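PDB 4RNA: papain-like protease from Human betacoronavirus 2c EMC/2012, which probably cleaves the viral replicase polyprotein as a cysteine peptidase and, as in related coronavirus enzymes, removes ubiquitin and ISG15 from host proteins. Local coordinates for residues Asp78-Phe81 with Leu82-Tyr86; Ala168-Leu171 with Leu172-Leu176; Glu191-Asn194 with Val195-Ile198; Val227-Gly231 with Gly232-Arg236. One frame throughout, in Å; residues are numbered along the deposited sequence.

In the fold
The four contacts lie in series along the chain. Interactions 1 and 2, with centres about 19 Å apart, belong to the helical part of the enzyme, probably the thumb. They meet only between subunits: T80 and R84 pack on R170 of the second subunit, and H173 on its P79. A168 of interaction 2 touches Y114, next to the modified C113 just before helix 115-122, where papain-like enzymes carry their nucleophile. Interactions 3 and 4 form the zinc end of the fingers; with centres about 8 Å apart, they share one zinc ion through C193, C196, C228 and C230. The centre of interaction 2 is about 35 Å from that of interaction 3 and 34 Å from that of interaction 4.

Interaction 1. Residues Asp78-Phe81 with Leu82-Tyr86; sequences DPTF and LHRFY
L82 leans on F81, its CD2 lying 4.2 Å from F81 CD1, while its backbone N donates to a water. H83 N gives its hydrogen to a second water, which in turn donates to P79 O. R84 carries the polar side of the contact. Its N bonds T80 O as the helical turn begins, and its chain bends back at chi3 (-58°) to bring the guanidinium edge against the residues before the helix. NE donates to T80 OG1 at 2.8 Å. NH2 reaches D78 OD1, also at 2.8 Å, meeting the syn lone pair in a salt bridge with the two planes only 19° apart. The other carboxylate oxygen, D78 OD2, takes T80 N from above its plane, a capping bond at the type I turn D78-F81, so both oxygens of D78 help fix the start of the helix. F85 N closes the next turn on F81 O (2.9 Å), and F85 CB sits over one face of the F81 ring, 4.1 Å from CE1. Helix 81-92 packs F81 and F85 against helix 148-158, where R84 NH1 also bonds A156 O, and L82 against helix 64-74.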
loop_
_atom_site.group_PDB
_atom_site.type_symbol
_atom_site.label_atom_id
_atom_site.label_comp_id
_atom_site.label_asym_id
_atom_site.label_seq_id
_atom_site.Cartn_x
_atom_site.Cartn_y
_atom_site.Cartn_z
ATOM N N ASP A 78 4.374 -5.244 6.706
ATOM C CA ASP A 78 4.266 -4.339 7.846
ATOM C C ASP A 78 3.582 -5.038 9.046
ATOM O O ASP A 78 2.912 -6.060 8.889
ATOM C CB ASP A 78 3.454 -3.080 7.482
ATOM C CG ASP A 78 1.971 -3.273 7.605
ATOM O OD1 ASP A 78 1.370 -3.813 6.632
ATOM O OD2 ASP A 78 1.368 -2.856 8.660
ATOM N N PRO A 79 3.745 -4.469 10.246
ATOM C CA PRO A 79 3.437 -5.183 11.459
ATOM C C PRO A 79 1.951 -5.331 11.586
ATOM O O PRO A 79 1.499 -6.192 12.338
ATOM C CB PRO A 79 3.999 -4.278 12.571
ATOM C CG PRO A 79 4.296 -2.962 11.957
ATOM C CD PRO A 79 4.427 -3.173 10.481
ATOM N N THR A 80 1.179 -4.597 10.793
ATOM C CA THR A 80 -0.284 -4.775 10.870
ATOM C C THR A 80 -0.856 -5.835 9.897
ATOM O O THR A 80 -2.052 -6.120 9.833
ATOM C CB THR A 80 -1.016 -3.454 10.549
ATOM O OG1 THR A 80 -0.938 -3.138 9.121
ATOM C CG2 THR A 80 -0.476 -2.224 11.494
ATOM N N PHE A 81 0.003 -6.387 9.093
ATOM C CA PHE A 81 -0.432 -7.230 7.935
ATOM C C PHE A 81 -1.200 -8.504 8.367
ATOM O O PHE A 81 -2.205 -8.857 7.750
ATOM C CB PHE A 81 0.829 -7.707 7.171
ATOM C CG PHE A 81 0.502 -8.704 6.049
ATOM C CD1 PHE A 81 0.473 -10.069 6.299
ATOM C CD2 PHE A 81 0.150 -8.251 4.743
ATOM C CE1 PHE A 81 0.158 -10.990 5.266
ATOM C CE2 PHE A 81 -0.137 -9.161 3.696
ATOM C CZ PHE A 81 -0.183 -10.532 3.973
ATOM N N LEU A 82 -0.751 -9.194 9.442
ATOM C CA LEU A 82 -1.532 -10.395 9.841
ATOM C C LEU A 82 -2.900 -10.006 10.303
ATOM O O LEU A 82 -3.875 -10.714 9.923
ATOM C CB LEU A 82 -0.930 -11.207 10.952
ATOM C CG LEU A 82 0.309 -11.974 10.473
ATOM C CD1 LEU A 82 1.237 -12.633 11.559
ATOM C CD2 LEU A 82 -0.071 -12.962 9.344
ATOM N N HIS A 83 -2.952 -8.993 11.166
ATOM C CA HIS A 83 -4.331 -8.612 11.641
ATOM C C HIS A 83 -5.195 -8.307 10.465
ATOM O O HIS A 83 -6.461 -8.582 10.459
ATOM C CB HIS A 83 -4.340 -7.428 12.615
ATOM C CG HIS A 83 -5.751 -7.171 13.201
ATOM N ND1 HIS A 83 -6.620 -6.282 12.653
ATOM C CD2 HIS A 83 -6.433 -7.780 14.267
ATOM C CE1 HIS A 83 -7.803 -6.311 13.341
ATOM N NE2 HIS A 83 -7.686 -7.228 14.326
ATOM N N ARG A 84 -4.665 -7.526 9.546
ATOM C CA ARG A 84 -5.515 -7.154 8.356
ATOM C C ARG A 84 -5.913 -8.337 7.458
ATOM O O ARG A 84 -7.051 -8.496 7.105
ATOM C CB ARG A 84 -4.890 -6.011 7.541
ATOM C CG ARG A 84 -4.806 -4.677 8.328
ATOM C CD ARG A 84 -4.143 -3.525 7.522
ATOM N NE ARG A 84 -2.751 -3.845 7.072
ATOM C CZ ARG A 84 -2.412 -4.177 5.837
ATOM N NH1 ARG A 84 -3.330 -4.354 4.873
ATOM N NH2 ARG A 84 -1.121 -4.463 5.569
ATOM N N PHE A 85 -4.972 -9.217 7.162
ATOM C CA PHE A 85 -5.256 -10.405 6.387
ATOM C C PHE A 85 -6.279 -11.324 7.084
ATOM O O PHE A 85 -7.257 -11.764 6.445
ATOM C CB PHE A 85 -3.893 -11.170 6.095
ATOM C CG PHE A 85 -4.121 -12.527 5.493
ATOM C CD1 PHE A 85 -4.917 -12.651 4.343
ATOM C CD2 PHE A 85 -3.531 -13.668 6.048
ATOM C CE1 PHE A 85 -5.149 -13.891 3.785
ATOM C CE2 PHE A 85 -3.740 -14.935 5.475
ATOM C CZ PHE A 85 -4.551 -15.034 4.338
ATOM N N TYR A 86 -6.162 -11.492 8.421
ATOM C CA TYR A 86 -7.011 -12.441 9.042
ATOM C C TYR A 86 -8.378 -11.823 9.050
ATOM O O TYR A 86 -9.291 -12.563 8.766
ATOM C CB TYR A 86 -6.672 -12.769 10.516
ATOM C CG TYR A 86 -5.310 -13.482 10.753
ATOM C CD1 TYR A 86 -4.730 -14.279 9.758
ATOM C CD2 TYR A 86 -4.684 -13.396 11.987
ATOM C CE1 TYR A 86 -3.500 -14.915 9.984
ATOM C CE2 TYR A 86 -3.447 -14.042 12.220
ATOM C CZ TYR A 86 -2.890 -14.793 11.208
ATOM O OH TYR A 86 -1.642 -15.385 11.494
HETATM O O HOH W 1 2.179 -8.775 10.412
HETATM O O HOH W 2 -0.528 -8.044 12.379
#

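Interaction 2. Residues Ala168-Leu171 with Leu172-Leu176; sequences ASRL and LHTVL
L171 and T174 meet at the carbonyl of L171, which accepts two hydrogen bonds. V175 N approaches nearly end-on at 2.8 Å (N-H...O 164°), the regular helical bond, whereas T174 OG1 comes from the flank at 2.7 Å with a C=O...O angle of 106°. A chi1 of 54° sets that hydroxyl between backbone N and carbonyl carbon, turned back toward the preceding turn. It also brings OG1 to 3.5 Å from L171 CD1. The methyl CG2 points elsewhere, 3.4 Å from R170 O and 3.9 Å from R170 NH1, so the threonine covers the turn with both branches. These residues belong to the short helix 168-176, which touches helix 115-122 through L171 and L172, strand 210-212 through H173, and strand 304-315 through S169 and L172. L172 uses its own turn as well, with N bonded to A168 O and CB 3.6 Å from the same oxygen. One step on, the H173 ring presents its edge to S169 O, CD2 lying 3.0 Å away in the ring plane, while its NE2 bonds S249 OG. S169 OG is held by D311. The R170 chain bends at chi3, and its NH2 takes D166 OD1 in a salt bridge and also G158 O; N159 of the second subunit packs against R170.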
loop_
_atom_site.group_PDB
_atom_site.type_symbol
_atom_site.label_atom_id
_atom_site.label_comp_id
_atom_site.label_asym_id
_atom_site.label_seq_id
_atom_site.Cartn_x
_atom_site.Cartn_y
_atom_site.Cartn_z
ATOM N N ALA A 168 -8.309 -0.285 -9.656
ATOM C CA ALA A 168 -7.952 -1.569 -10.288
ATOM C C ALA A 168 -6.590 -1.562 -10.948
ATOM O O ALA A 168 -5.858 -2.556 -10.856
ATOM C CB ALA A 168 -9.008 -2.030 -11.308
ATOM N N SER A 169 -6.237 -0.477 -11.617
ATOM C CA SER A 169 -4.893 -0.473 -12.257
ATOM C C SER A 169 -3.814 -0.501 -11.199
ATOM O O SER A 169 -2.804 -1.192 -11.377
ATOM C CB SER A 169 -4.704 0.695 -13.286
ATOM O OG SER A 169 -5.790 0.665 -14.248
ATOM N N ARG A 170 -4.014 0.264 -10.124
ATOM C CA ARG A 170 -3.000 0.297 -9.046
ATOM C C ARG A 170 -2.830 -1.113 -8.528
ATOM O O ARG A 170 -1.723 -1.602 -8.389
ATOM C CB ARG A 170 -3.438 1.216 -7.907
ATOM C CG ARG A 170 -2.455 1.286 -6.712
ATOM C CD ARG A 170 -3.104 2.102 -5.579
ATOM N NE ARG A 170 -4.024 1.307 -4.770
ATOM C CZ ARG A 170 -3.692 0.305 -3.936
ATOM N NH1 ARG A 170 -2.429 -0.213 -3.771
ATOM N NH2 ARG A 170 -4.672 -0.261 -3.311
ATOM N N LEU A 171 -3.935 -1.774 -8.230
ATOM C CA LEU A 171 -3.843 -3.168 -7.687
ATOM C C LEU A 171 -3.239 -4.174 -8.604
ATOM O O LEU A 171 -2.398 -5.050 -8.171
ATOM C CB LEU A 171 -5.243 -3.640 -7.255
ATOM C CG LEU A 171 -5.553 -3.808 -5.783
ATOM C CD1 LEU A 171 -4.399 -4.389 -4.923
ATOM C CD2 LEU A 171 -5.964 -2.430 -5.306
ATOM N N LEU A 172 -3.590 -4.108 -9.909
ATOM C CA LEU A 172 -2.930 -5.034 -10.841
ATOM C C LEU A 172 -1.474 -4.870 -10.793
ATOM O O LEU A 172 -0.694 -5.826 -10.820
ATOM C CB LEU A 172 -3.346 -4.711 -12.292
ATOM C CG LEU A 172 -4.473 -5.524 -12.822
ATOM C CD1 LEU A 172 -4.869 -5.041 -14.211
ATOM C CD2 LEU A 172 -4.013 -6.977 -12.840
ATOM N N HIS A 173 -1.033 -3.615 -10.753
ATOM C CA HIS A 173 0.392 -3.445 -10.812
ATOM C C HIS A 173 1.072 -3.847 -9.525
ATOM O O HIS A 173 2.123 -4.468 -9.556
ATOM C CB HIS A 173 0.772 -2.033 -11.411
ATOM C CG HIS A 173 0.394 -1.885 -12.913
ATOM N ND1 HIS A 173 1.315 -1.912 -13.927
ATOM C CD2 HIS A 173 -0.860 -1.759 -13.542
ATOM C CE1 HIS A 173 0.676 -1.796 -15.124
ATOM N NE2 HIS A 173 -0.645 -1.706 -14.890
ATOM N N THR A 174 0.453 -3.631 -8.378
ATOM C CA THR A 174 1.010 -4.116 -7.134
ATOM C C THR A 174 1.025 -5.613 -6.988
ATOM O O THR A 174 1.969 -6.185 -6.408
ATOM C CB THR A 174 0.249 -3.597 -5.883
ATOM O OG1 THR A 174 -1.133 -3.909 -6.026
ATOM C CG2 THR A 174 0.337 -2.172 -5.771
ATOM N N VAL A 175 -0.015 -6.266 -7.497
ATOM C CA VAL A 175 -0.007 -7.700 -7.474
ATOM C C VAL A 175 1.094 -8.234 -8.386
ATOM O O VAL A 175 1.779 -9.126 -7.986
ATOM C CB VAL A 175 -1.392 -8.306 -7.844
ATOM C CG1 VAL A 175 -1.281 -9.818 -8.003
ATOM C CG2 VAL A 175 -2.394 -8.003 -6.737
ATOM N N LEU A 176 1.237 -7.689 -9.605
ATOM C CA LEU A 176 2.177 -8.219 -10.547
ATOM C C LEU A 176 3.582 -7.885 -10.117
ATOM O O LEU A 176 4.549 -8.639 -10.436
ATOM C CB LEU A 176 1.899 -7.674 -11.935
ATOM C CG LEU A 176 0.670 -8.307 -12.609
ATOM C CD1 LEU A 176 0.309 -7.559 -13.908
ATOM C CD2 LEU A 176 0.910 -9.767 -12.871
#

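Interaction 3. Residues Glu191-Asn194 with Val195-Ile198. With ZN (zinc ion), chain B.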
loop_
_atom_site.group_PDB
_atom_site.type_symbol
_atom_site.label_atom_id
_atom_site.label_comp_id
_atom_site.label_asym_id
_atom_site.label_seq_id
_atom_site.Cartn_x
_atom_site.Cartn_y
_atom_site.Cartn_z
ATOM N N GLU A 191 16.705 5.576 -27.396
ATOM C CA GLU A 191 16.638 7.030 -27.364
ATOM C C GLU A 191 17.826 7.556 -28.216
ATOM O O GLU A 191 18.979 7.118 -28.046
ATOM C CB GLU A 191 16.710 7.511 -25.910
ATOM C CG GLU A 191 15.435 7.191 -25.158
ATOM C CD GLU A 191 15.337 7.802 -23.753
ATOM O OE1 GLU A 191 16.311 8.426 -23.269
ATOM O OE2 GLU A 191 14.247 7.650 -23.128
ATOM N N TRP A 192 17.557 8.472 -29.143
ATOM C CA TRP A 192 18.687 8.970 -29.955
ATOM C C TRP A 192 18.549 10.383 -30.435
ATOM O O TRP A 192 17.433 10.945 -30.555
ATOM C CB TRP A 192 19.027 8.012 -31.114
ATOM C CG TRP A 192 18.063 8.154 -32.246
ATOM C CD1 TRP A 192 18.235 8.884 -33.440
ATOM C CD2 TRP A 192 16.692 7.615 -32.313
ATOM N NE1 TRP A 192 17.103 8.820 -34.223
ATOM C CE2 TRP A 192 16.133 8.079 -33.603
ATOM C CE3 TRP A 192 15.885 6.850 -31.451
ATOM C CZ2 TRP A 192 14.828 7.760 -34.001
ATOM C CZ3 TRP A 192 14.565 6.530 -31.847
ATOM C CH2 TRP A 192 14.062 6.928 -33.115
ATOM N N CYS A 193 19.723 10.955 -30.667
ATOM C CA CYS A 193 19.922 12.174 -31.420
ATOM C C CYS A 193 21.022 11.888 -32.475
ATOM O O CYS A 193 22.041 11.286 -32.154
ATOM C CB CYS A 193 20.438 13.272 -30.494
ATOM S SG CYS A 193 20.976 14.781 -31.364
ATOM N N ASN A 194 20.811 12.420 -33.671
ATOM C CA ASN A 194 21.651 12.170 -34.846
ATOM C C ASN A 194 22.975 12.885 -34.681
ATOM O O ASN A 194 23.970 12.496 -35.310
ATOM C CB ASN A 194 20.865 12.510 -36.125
ATOM C CG ASN A 194 19.651 11.589 -36.284
ATOM O OD1 ASN A 194 19.782 10.419 -36.000
ATOM N ND2 ASN A 194 18.455 12.126 -36.653
ATOM N N VAL A 195 23.010 13.838 -33.739
ATOM C CA VAL A 195 24.287 14.463 -33.279
ATOM C C VAL A 195 24.871 13.830 -31.989
ATOM O O VAL A 195 26.026 13.421 -31.949
ATOM C CB VAL A 195 24.126 16.019 -33.145
ATOM C CG1 VAL A 195 25.337 16.655 -32.488
ATOM C CG2 VAL A 195 23.846 16.662 -34.508
ATOM N N CYS A 196 24.051 13.705 -30.947
ATOM C CA CYS A 196 24.528 13.307 -29.609
ATOM C C CYS A 196 24.791 11.826 -29.419
ATOM O O CYS A 196 25.588 11.470 -28.559
ATOM C CB CYS A 196 23.569 13.837 -28.507
ATOM S SG CYS A 196 23.480 15.645 -28.670
ATOM N N GLY A 197 24.134 10.961 -30.188
ATOM C CA GLY A 197 24.317 9.531 -30.000
ATOM C C GLY A 197 23.056 8.781 -29.547
ATOM O O GLY A 197 21.922 9.324 -29.539
ATOM N N ILE A 198 23.258 7.526 -29.168
ATOM C CA ILE A 198 22.159 6.559 -28.973
ATOM C C ILE A 198 22.324 5.969 -27.581
ATOM O O ILE A 198 23.432 5.622 -27.217
ATOM C CB ILE A 198 22.237 5.368 -29.973
ATOM C CG1 ILE A 198 22.077 5.824 -31.414
ATOM C CG2 ILE A 198 21.242 4.268 -29.607
ATOM C CD1 ILE A 198 22.568 4.836 -32.461
HETATM ZN ZN ZN B . 21.474 16.210 -29.526
#
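The sulfur of C193 is gripped from several directions: it binds the zinc ion at 2.4 Å, accepts a nearly straight bond from C196 N at 3.3 Å (168°) and takes a weaker one from V195 N. Its chi1 of 171° swings SG away from its own N and over the turn, where those two amides point. C196 SG binds the same metal at 2.3 Å, and the two CB atoms approach to 3.8 Å. Two cysteines separated by two residues, with amides of the turn donating to the first sulfur and G197 following the second, make this a zinc knuckle. The backbone beneath is the tip of the hairpin of strands 186-193 and 197-204. C193 N bonds G197 O and G197 N bonds C193 O (2.9 Å), and because C196 and G197 both lie opposite C193 the pairing is a classic beta bulge. G197 carries a positive phi of 116°. Behind the bulge, on the sheet face away from the metal, W192 CB rests on I198 CG1 at 3.8 Å. E191 reaches out to the neighbouring strand, with a salt bridge to R236. C228 and C230 complete the site. The amide bonds to C193 SG probably temper the negative charge that the thiolates bring, and coordination by four cysteines suits a structural zinc.

Interaction 4. Residues Val227-Gly231 with Gly232-Arg236; sequences VCQCG and GERHR. With ZN (zinc ion), chain B.
C228 and R234 make the close-packed side of this turn: the zinc-bound SG of C228 lies 3.4 Å from R234 CG, and C228 CB is almost as near to the same carbon. The arginine then bends at chi3 (106°) to pass along C228 and bring its guanidinium edge to Q229. There NH1 donates to Q229 OE1 at 2.9 Å, landing on a lone pair in the amide carbonyl plane, although amide and guanidinium planes stand 54° apart. C228 N also bonds G232 O (2.9 Å), approaching from above the carbonyl plane. Round the zinc ion the packing stays tight: C230 SG binds it at 2.3 Å and accepts G232 N at 3.3 Å, while C228 SG binds it at 2.4 Å and takes a weak bond from C230 N. The open side is looser. In the type I turn C228-G231, G231 N closes on C228 O, and G231, with a positive phi, lies exposed; E233 points away from the turn. The two cysteines with one residue between them provide half of the site, and C193 and C196 the other half, an arrangement consistent with the zinc ribbon of the fingers in this family. Backbone amides probably disperse thiolate charge chiefly at C230, where G232 N donates; the bond to C228 SG is weak. R234 ties this turn to the other zinc-binding hairpin, NH1 holding Q229 while R234 NH2 forms a salt bridge to E191 OE1.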
loop_
_atom_site.group_PDB
_atom_site.type_symbol
_atom_site.label_atom_id
_atom_site.label_comp_id
_atom_site.label_asym_id
_atom_site.label_seq_id
_atom_site.Cartn_x
_atom_site.Cartn_y
_atom_site.Cartn_z
ATOM N N VAL A 227 12.925 18.260 -27.695
ATOM C CA VAL A 227 14.129 19.080 -27.891
ATOM C C VAL A 227 15.270 18.301 -27.298
ATOM O O VAL A 227 15.121 17.694 -26.209
ATOM C CB VAL A 227 13.998 20.515 -27.266
ATOM C CG1 VAL A 227 15.343 21.233 -27.276
ATOM C CG2 VAL A 227 12.927 21.313 -28.015
ATOM N N CYS A 228 16.357 18.237 -28.057
ATOM C CA CYS A 228 17.603 17.654 -27.550
ATOM C C CYS A 228 18.409 18.740 -26.824
ATOM O O CYS A 228 18.265 19.925 -27.144
ATOM C CB CYS A 228 18.436 16.993 -28.632
ATOM S SG CYS A 228 19.772 16.115 -27.780
ATOM N N GLN A 229 19.211 18.322 -25.840
ATOM C CA GLN A 229 20.142 19.228 -25.160
ATOM C C GLN A 229 21.191 19.893 -26.096
ATOM O O GLN A 229 21.767 20.910 -25.743
ATOM C CB GLN A 229 20.871 18.500 -24.028
ATOM C CG GLN A 229 21.684 17.292 -24.446
ATOM C CD GLN A 229 20.891 15.960 -24.525
ATOM O OE1 GLN A 229 19.611 15.868 -24.315
ATOM N NE2 GLN A 229 21.648 14.899 -24.857
ATOM N N CYS A 230 21.446 19.345 -27.279
ATOM C CA CYS A 230 22.362 20.035 -28.212
ATOM C C CYS A 230 21.687 21.214 -28.924
ATOM O O CYS A 230 22.332 21.954 -29.715
ATOM C CB CYS A 230 22.884 19.035 -29.255
ATOM S SG CYS A 230 21.518 18.391 -30.302
ATOM N N GLY A 231 20.383 21.413 -28.699
ATOM C CA GLY A 231 19.640 22.390 -29.485
ATOM C C GLY A 231 18.842 21.765 -30.637
ATOM O O GLY A 231 17.994 22.430 -31.239
ATOM N N GLY A 232 19.108 20.487 -30.944
ATOM C CA GLY A 232 18.384 19.789 -32.013
ATOM C C GLY A 232 17.166 19.022 -31.493
ATOM O O GLY A 232 16.412 19.528 -30.627
ATOM N N GLU A 233 16.984 17.808 -32.029
ATOM C CA GLU A 233 15.822 16.946 -31.764
ATOM C C GLU A 233 16.322 15.641 -31.227
ATOM O O GLU A 233 17.409 15.182 -31.602
ATOM C CB GLU A 233 15.112 16.585 -33.058
ATOM C CG GLU A 233 13.965 17.495 -33.403
ATOM C CD GLU A 233 13.320 17.110 -34.744
ATOM O OE1 GLU A 233 12.276 17.718 -35.069
ATOM O OE2 GLU A 233 13.830 16.193 -35.463
ATOM N N ARG A 234 15.497 15.041 -30.373
ATOM C CA ARG A 234 15.831 13.833 -29.630
ATOM C C ARG A 234 14.618 12.922 -29.850
ATOM O O ARG A 234 13.518 13.399 -29.820
ATOM C CB ARG A 234 15.822 14.213 -28.143
ATOM C CG ARG A 234 17.091 14.001 -27.428
ATOM C CD ARG A 234 16.822 14.169 -25.952
ATOM N NE ARG A 234 16.863 12.822 -25.440
ATOM C CZ ARG A 234 17.783 12.329 -24.591
ATOM N NH1 ARG A 234 18.749 13.105 -24.050
ATOM N NH2 ARG A 234 17.691 11.058 -24.207
ATOM N N HIS A 235 14.814 11.631 -30.067
ATOM C CA HIS A 235 13.674 10.722 -30.253
ATOM C C HIS A 235 13.655 9.554 -29.288
ATOM O O HIS A 235 14.681 9.129 -28.778
ATOM C CB HIS A 235 13.740 10.113 -31.657
ATOM C CG HIS A 235 13.913 11.125 -32.734
ATOM N ND1 HIS A 235 12.868 11.850 -33.213
ATOM C CD2 HIS A 235 15.051 11.569 -33.395
ATOM C CE1 HIS A 235 13.300 12.699 -34.189
ATOM N NE2 HIS A 235 14.653 12.555 -34.283
ATOM N N ARG A 236 12.495 8.993 -29.029
ATOM C CA ARG A 236 12.379 7.784 -28.205
ATOM C C ARG A 236 11.508 6.788 -28.977
ATOM O O ARG A 236 10.365 7.160 -29.391
ATOM C CB ARG A 236 11.719 8.176 -26.852
ATOM C CG ARG A 236 11.089 7.065 -26.015
ATOM C CD ARG A 236 10.862 7.535 -24.564
ATOM N NE ARG A 236 10.337 6.484 -23.678
ATOM C CZ ARG A 236 11.076 5.589 -23.032
ATOM N NH1 ARG A 236 12.413 5.600 -23.117
ATOM N NH2 ARG A 236 10.473 4.684 -22.264
HETATM ZN ZN ZN B . 21.474 16.210 -29.526
#